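Local coordinates for protein 6-phosphogluconate dehydratase (Shewanella oneidensis, PDB 2GP4) that probably dehydrates 6-phosphogluconate to 2-keto-3-deoxy-6-phosphogluconate, the dehydratase step of the Entner-Doudoroff pathway, and is seen here without its iron-sulfur cluster, at residues M142-L147 with E602-L607; M599-E602 with L607-N610; N610-S613 with A618-T621. All blocks are in the same frame, centred on the assembly; numbering follows the deposited sequence.

Interaction 1: residues M142-L147 with E602-L607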
loop_
_atom_site.group_PDB
_atom_site.type_symbol
_atom_site.label_atom_id
_atom_site.label_comp_id
_atom_site.label_asym_id
_atom_site.label_seq_id
_atom_site.Cartn_x
_atom_site.Cartn_y
_atom_site.Cartn_z
HETATM N N MSE A 142 -5.517 -14.427 10.117
HETATM C CA MSE A 142 -5.484 -13.040 9.660
HETATM C C MSE A 142 -4.659 -12.161 10.621
HETATM O O MSE A 142 -4.143 -11.115 10.230
HETATM C CB MSE A 142 -6.922 -12.525 9.459
HETATM C CG MSE A 142 -7.063 -11.071 9.019
HETATM SE SE MSE A 142 -6.086 -10.617 7.381
HETATM C CE MSE A 142 -5.241 -8.976 8.005
ATOM N N GLU A 143 -4.506 -12.618 11.864
ATOM C CA GLU A 143 -3.687 -11.919 12.865
ATOM C C GLU A 143 -2.171 -12.084 12.643
ATOM O O GLU A 143 -1.374 -11.497 13.372
ATOM C CB GLU A 143 -4.089 -12.336 14.290
ATOM C CG GLU A 143 -5.442 -11.773 14.744
ATOM C CD GLU A 143 -5.951 -12.353 16.066
ATOM O OE1 GLU A 143 -5.143 -12.880 16.867
ATOM O OE2 GLU A 143 -7.175 -12.269 16.314
ATOM N N LEU A 144 -1.789 -12.867 11.633
ATOM C CA LEU A 144 -0.381 -13.049 11.248
ATOM C C LEU A 144 -0.014 -12.358 9.928
ATOM O O LEU A 144 1.156 -12.353 9.526
ATOM C CB LEU A 144 -0.038 -14.541 11.136
ATOM C CG LEU A 144 -0.130 -15.466 12.352
ATOM C CD1 LEU A 144 0.394 -16.851 11.987
ATOM C CD2 LEU A 144 0.626 -14.898 13.551
ATOM N N SER A 145 -1.015 -11.788 9.263
ATOM C CA SER A 145 -0.864 -11.202 7.937
ATOM C C SER A 145 0.157 -10.059 7.865
ATOM O O SER A 145 1.012 -10.036 6.979
ATOM C CB SER A 145 -2.225 -10.739 7.422
ATOM O OG SER A 145 -2.085 -9.867 6.317
ATOM N N LEU A 146 0.058 -9.115 8.789
ATOM C CA LEU A 146 1.015 -8.026 8.857
ATOM C C LEU A 146 2.383 -8.578 9.270
ATOM O O LEU A 146 3.410 -8.222 8.685
ATOM C CB LEU A 146 0.551 -6.977 9.866
ATOM C CG LEU A 146 1.076 -5.536 9.815
ATOM C CD1 LEU A 146 1.384 -5.092 11.235
ATOM C CD2 LEU A 146 2.297 -5.323 8.913
ATOM N N LEU A 147 2.374 -9.456 10.274
ATOM C CA LEU A 147 3.581 -10.062 10.794
ATOM C C LEU A 147 4.348 -10.877 9.757
ATOM O O LEU A 147 5.573 -10.989 9.852
ATOM C CB LEU A 147 3.247 -10.938 12.003
ATOM C CG LEU A 147 3.084 -10.220 13.343
ATOM C CD1 LEU A 147 2.326 -11.096 14.316
ATOM C CD2 LEU A 147 4.447 -9.809 13.907
ATOM N N GLU A 602 1.889 -18.102 19.116
ATOM C CA GLU A 602 2.930 -18.279 20.141
ATOM C C GLU A 602 4.310 -17.868 19.635
ATOM O O GLU A 602 5.176 -17.481 20.421
ATOM C CB GLU A 602 3.037 -19.751 20.566
ATOM C CG GLU A 602 1.748 -20.487 20.698
ATOM C CD GLU A 602 1.188 -20.942 19.368
ATOM O OE1 GLU A 602 1.787 -21.833 18.725
ATOM O OE2 GLU A 602 0.128 -20.410 18.980
ATOM N N LEU A 603 4.508 -17.985 18.326
ATOM C CA LEU A 603 5.821 -17.815 17.726
ATOM C C LEU A 603 6.189 -16.357 17.489
ATOM O O LEU A 603 7.361 -16.047 17.310
ATOM C CB LEU A 603 5.921 -18.614 16.419
ATOM C CG LEU A 603 5.602 -20.117 16.493
ATOM C CD1 LEU A 603 5.673 -20.751 15.117
ATOM C CD2 LEU A 603 6.514 -20.858 17.467
ATOM N N PHE A 604 5.195 -15.471 17.520
ATOM C CA PHE A 604 5.346 -14.097 17.042
ATOM C C PHE A 604 5.248 -13.047 18.141
ATOM O O PHE A 604 5.247 -11.857 17.847
ATOM C CB PHE A 604 4.271 -13.783 15.999
ATOM C CG PHE A 604 4.365 -14.602 14.748
ATOM C CD1 PHE A 604 3.889 -15.907 14.713
ATOM C CD2 PHE A 604 4.906 -14.060 13.596
ATOM C CE1 PHE A 604 3.962 -16.657 13.554
ATOM C CE2 PHE A 604 4.989 -14.803 12.435
ATOM C CZ PHE A 604 4.515 -16.104 12.409
ATOM N N GLY A 605 5.156 -13.488 19.393
ATOM C CA GLY A 605 4.988 -12.592 20.537
ATOM C C GLY A 605 6.025 -11.489 20.615
ATOM O O GLY A 605 5.699 -10.349 20.936
ATOM N N VAL A 606 7.269 -11.844 20.305
ATOM C CA VAL A 606 8.407 -10.937 20.376
ATOM C C VAL A 606 8.383 -9.910 19.234
ATOM O O VAL A 606 8.711 -8.731 19.436
ATOM C CB VAL A 606 9.730 -11.756 20.413
ATOM C CG1 VAL A 606 10.866 -11.087 19.633
ATOM C CG2 VAL A 606 10.128 -12.060 21.854
ATOM N N LEU A 607 7.983 -10.362 18.047
ATOM C CA LEU A 607 7.846 -9.479 16.900
ATOM C C LEU A 607 6.630 -8.577 17.032
ATOM O O LEU A 607 6.739 -7.363 16.834
ATOM C CB LEU A 607 7.761 -10.273 15.592
ATOM C CG LEU A 607 9.015 -10.920 15.011
ATOM C CD1 LEU A 607 8.678 -11.498 13.644
ATOM C CD2 LEU A 607 10.189 -9.930 14.913
#

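Interaction 2: residues M599-E602 with L607-N610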
loop_
_atom_site.group_PDB
_atom_site.type_symbol
_atom_site.label_atom_id
_atom_site.label_comp_id
_atom_site.label_asym_id
_atom_site.label_seq_id
_atom_site.Cartn_x
_atom_site.Cartn_y
_atom_site.Cartn_z
HETATM N N MSE A 599 -2.886 -21.182 16.254
HETATM C CA MSE A 599 -2.554 -20.872 14.856
HETATM C C MSE A 599 -1.138 -20.312 14.693
HETATM O O MSE A 599 -0.866 -19.521 13.785
HETATM C CB MSE A 599 -3.600 -19.937 14.234
HETATM C CG MSE A 599 -4.947 -20.605 14.025
HETATM SE SE MSE A 599 -4.998 -21.632 12.361
HETATM C CE MSE A 599 -5.906 -20.282 11.272
ATOM N N GLY A 600 -0.241 -20.733 15.583
ATOM C CA GLY A 600 1.163 -20.345 15.516
ATOM C C GLY A 600 1.466 -18.981 16.099
ATOM O O GLY A 600 2.578 -18.484 15.954
ATOM N N ARG A 601 0.488 -18.373 16.766
ATOM C CA ARG A 601 0.663 -17.028 17.314
ATOM C C ARG A 601 1.708 -16.973 18.433
ATOM O O ARG A 601 2.343 -15.938 18.650
ATOM C CB ARG A 601 -0.678 -16.447 17.760
ATOM C CG ARG A 601 -1.542 -15.990 16.591
ATOM C CD ARG A 601 -2.922 -15.564 17.027
ATOM N NE ARG A 601 -3.697 -16.678 17.574
ATOM C CZ ARG A 601 -4.988 -16.622 17.893
ATOM N NH1 ARG A 601 -5.682 -15.501 17.718
ATOM N NH2 ARG A 601 -5.588 -17.691 18.383
ATOM N N GLU A 602 1.889 -18.102 19.116
ATOM C CA GLU A 602 2.930 -18.279 20.141
ATOM C C GLU A 602 4.310 -17.868 19.635
ATOM O O GLU A 602 5.176 -17.481 20.421
ATOM C CB GLU A 602 3.037 -19.751 20.566
ATOM C CG GLU A 602 1.748 -20.487 20.698
ATOM C CD GLU A 602 1.188 -20.942 19.368
ATOM O OE1 GLU A 602 1.787 -21.833 18.725
ATOM O OE2 GLU A 602 0.128 -20.410 18.980
ATOM N N LEU A 607 7.983 -10.362 18.047
ATOM C CA LEU A 607 7.846 -9.479 16.900
ATOM C C LEU A 607 6.630 -8.577 17.032
ATOM O O LEU A 607 6.739 -7.363 16.834
ATOM C CB LEU A 607 7.761 -10.273 15.592
ATOM C CG LEU A 607 9.015 -10.920 15.011
ATOM C CD1 LEU A 607 8.678 -11.498 13.644
ATOM C CD2 LEU A 607 10.189 -9.930 14.913
ATOM N N ARG A 608 5.483 -9.175 17.356
ATOM C CA ARG A 608 4.224 -8.446 17.537
ATOM C C ARG A 608 4.370 -7.346 18.589
ATOM O O ARG A 608 3.887 -6.227 18.417
ATOM C CB ARG A 608 3.110 -9.413 17.954
ATOM C CG ARG A 608 1.716 -8.799 18.014
ATOM C CD ARG A 608 0.716 -9.698 18.748
ATOM N NE ARG A 608 0.554 -11.002 18.095
ATOM C CZ ARG A 608 1.027 -12.155 18.570
ATOM N NH1 ARG A 608 1.697 -12.200 19.720
ATOM N NH2 ARG A 608 0.817 -13.273 17.893
ATOM N N SER A 609 5.049 -7.685 19.673
ATOM C CA SER A 609 5.233 -6.789 20.797
ATOM C C SER A 609 6.117 -5.584 20.457
ATOM O O SER A 609 6.040 -4.553 21.127
ATOM C CB SER A 609 5.839 -7.562 21.963
ATOM O OG SER A 609 5.831 -6.774 23.119
ATOM N N ASN A 610 6.944 -5.726 19.421
ATOM C CA ASN A 610 7.870 -4.685 18.982
ATOM C C ASN A 610 7.445 -3.964 17.697
ATOM O O ASN A 610 8.192 -3.153 17.159
ATOM C CB ASN A 610 9.279 -5.265 18.826
ATOM C CG ASN A 610 10.019 -5.368 20.151
ATOM O OD1 ASN A 610 10.485 -4.366 20.688
ATOM N ND2 ASN A 610 10.133 -6.582 20.679
HETATM O O HOH W 1 2.207 -14.428 21.333
#

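Interaction 3: residues N610-S613 with A618-T621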
loop_
_atom_site.group_PDB
_atom_site.type_symbol
_atom_site.label_atom_id
_atom_site.label_comp_id
_atom_site.label_asym_id
_atom_site.label_seq_id
_atom_site.Cartn_x
_atom_site.Cartn_y
_atom_site.Cartn_z
ATOM N N ASN A 610 6.944 -5.726 19.421
ATOM C CA ASN A 610 7.870 -4.685 18.982
ATOM C C ASN A 610 7.445 -3.964 17.697
ATOM O O ASN A 610 8.192 -3.153 17.159
ATOM C CB ASN A 610 9.279 -5.265 18.826
ATOM C CG ASN A 610 10.019 -5.368 20.151
ATOM O OD1 ASN A 610 10.485 -4.366 20.688
ATOM N ND2 ASN A 610 10.133 -6.582 20.679
ATOM N N LEU A 611 6.243 -4.256 17.211
ATOM C CA LEU A 611 5.704 -3.571 16.036
ATOM C C LEU A 611 5.541 -2.078 16.312
ATOM O O LEU A 611 4.959 -1.679 17.326
ATOM C CB LEU A 611 4.368 -4.181 15.625
ATOM C CG LEU A 611 4.236 -5.142 14.433
ATOM C CD1 LEU A 611 5.555 -5.779 13.969
ATOM C CD2 LEU A 611 3.158 -6.204 14.719
ATOM N N SER A 612 6.071 -1.255 15.418
ATOM C CA SER A 612 5.964 0.189 15.579
ATOM C C SER A 612 4.578 0.667 15.154
ATOM O O SER A 612 3.735 -0.125 14.747
ATOM C CB SER A 612 7.078 0.910 14.809
ATOM O OG SER A 612 6.879 0.830 13.413
ATOM N N SER A 613 4.341 1.966 15.281
ATOM C CA SER A 613 3.064 2.565 14.928
ATOM C C SER A 613 2.813 2.443 13.423
ATOM O O SER A 613 3.765 2.467 12.636
ATOM C CB SER A 613 3.100 4.035 15.305
ATOM O OG SER A 613 4.095 4.695 14.540
ATOM N N ALA A 618 4.539 0.153 10.977
ATOM C CA ALA A 618 4.364 -1.053 11.805
ATOM C C ALA A 618 5.536 -2.031 11.655
ATOM O O ALA A 618 5.351 -3.229 11.388
ATOM C CB ALA A 618 3.028 -1.732 11.510
ATOM N N ARG A 619 6.740 -1.494 11.827
ATOM C CA ARG A 619 7.987 -2.240 11.672
ATOM C C ARG A 619 8.339 -2.939 12.972
ATOM O O ARG A 619 8.018 -2.446 14.050
ATOM C CB ARG A 619 9.148 -1.297 11.331
ATOM C CG ARG A 619 8.978 -0.414 10.098
ATOM C CD ARG A 619 10.282 0.323 9.782
ATOM N NE ARG A 619 10.688 1.211 10.875
ATOM C CZ ARG A 619 11.947 1.422 11.254
ATOM N NH1 ARG A 619 12.950 0.807 10.643
ATOM N NH2 ARG A 619 12.202 2.248 12.256
ATOM N N SER A 620 9.003 -4.086 12.862
ATOM C CA SER A 620 9.692 -4.694 13.994
ATOM C C SER A 620 11.194 -4.636 13.714
ATOM O O SER A 620 12.019 -4.839 14.606
ATOM C CB SER A 620 9.234 -6.140 14.211
ATOM O OG SER A 620 9.531 -6.943 13.078
ATOM N N THR A 621 11.534 -4.344 12.462
ATOM C CA THR A 621 12.928 -4.318 12.024
ATOM C C THR A 621 13.570 -2.950 12.244
ATOM O O THR A 621 12.883 -1.967 12.541
ATOM C CB THR A 621 13.066 -4.710 10.534
ATOM O OG1 THR A 621 12.251 -3.844 9.732
ATOM C CG2 THR A 621 12.637 -6.155 10.307
HETATM O O HOH W 2 9.822 2.485 13.504
#

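Interaction 1: residues M142-L147 with E602-L607
Leu144 and Phe604 each hold CG anti to their own carbonyl carbon (chi1 -62° and -64°), and these torsions bring a leucine methyl and a phenyl ring together with the two side chains crossing at about a right angle. Leu144 CD2 lies over one face of the ring, 3.8 Å from the centroid of Phe604 and displaced toward its rim. The methyl is 20° off the ring normal, a CH-pi contact. The nearest ring carbon is Phe604 CD1, 3.6 Å from Leu144 CD2, while Leu144 CD1 lies near CE1 of the same ring. The contact joins the two halves of the dehydratase fold: 142-147 enters helix 145-160 in the largely helical N-terminal part, and 602-607 leads into the short C-terminal helix 605-609, with Phe604 at its N-cap position. Leu147, three residues on from Leu144, points toward this helix and runs past Phe604 in the reverse direction. Of its two methyls, CD1 rests 3.7 Å from Phe604 CB and CD2 3.7 Å from Leu607 CB. Leu147 CB meets the ring obliquely, near CD2 of Phe604.

Interaction 2: residues M599-E602 with L607-N610
The turn that leads into the short C-terminal helix 605-609 is tied back to that helix by one of the helix's own arginines. Two buried residues carry the contact: Arg601, in the turn's 3-10 segment, and Arg608, inside the helix. Arg608 NH2 donates to the backbone carbonyl oxygen Arg601 O at 3.2 Å, with a nearly straight N-H...O angle of 165°. The oxygen lies at the edge of the guanidinium, close to its plane, whereas the donor is tilted from the carbonyl plane. Water 1 doubles the link: it accepts from Arg608 NH1 at 2.8 Å and donates to Arg601 O at 3.1 Å. Two bonds therefore converge on a single carbonyl oxygen, and two nitrogens of one guanidinium are engaged, which limits rotation of the group. Arg608 gets there with CG anti to its backbone N (chi1 -173°) and a bend at chi3. Its NH2 also lies against the aliphatic base of the other arginine, 3.5 Å from Arg601 CB. The two guanidinium planes stand 78° apart. The Arg601 side chain leads its own charge away, NE bonding to Gly598 O and NH1 forming a salt bridge with Glu143; these partners should temper the proximity of like charges. Arg608 also touches Leu147 of helix 145-160, and Arg601 touches Leu144 just ahead of that helix, which places the tied turn against the helix's N-terminal end.

Interaction 3: residues N610-S613 with A618-T621
A tight loop of the C-terminal tail, in which the chain doubles back on itself without forming regular strand, brings 610-613 against 618-621 in the segment that follows helix 605-609. Three hydrogen bonds join the arms. Ser612 N donates to Arg619 O at 2.7 Å, and the return bond runs from Arg619 N to the side-chain oxygen Ser612 OG at 2.8 Å, so that Ser612 grips both polar backbone atoms of Arg619. With chi1 at 71°, the hydroxyl sits between the backbone N and the carbonyl carbon of Ser612, turned to meet that N-H; Ser612 OG is also hydrogen-bonded to Thr616 OG1. Nearer the bend, Ala618 N donates to Ser613 O at 3.0 Å from above the carbonyl plane. CA-H...O contacts add to these: Ala618 CA approaches Ser612 O at 3.1 Å, and Leu611 CA lies 3.3 Å from Arg619 O. In van der Waals contact, Leu611 CD1 lies 3.6 Å from Ala618 O and also meets Ser620 CB, while the Leu611 side chain packs on Leu146 and Leu147 of helix 145-160. At the charged end, Arg619 NH2 pairs with Glu626 OE2 in a salt bridge and also donates to water 2, whose oxygen lies 2.7 Å from Arg619 NH2.

All three contacts use the C-terminal run 599-621, and interaction 1 alone brings in 142-147, from far earlier in the chain; they meet at the start of helix 145-160. Interactions 1 and 2 have centres about 3 Å apart, share Glu602 and Leu607, and are joined by the salt bridge Glu143 OE1 to Arg601 NH1 at 2.8 Å. Interaction 3 begins at Asn610, where interaction 2 ends, and its centre lies about 11 Å from that of interaction 1. Leu147 of interaction 1 reaches interaction 3, its CD2 3.9 Å from Leu611 CD2, and Leu607 CD2 packs 3.6 Å from Ser620 OG. The protein is in its cluster-free apo form, so no bound cofactor marks the active site relative to these contacts.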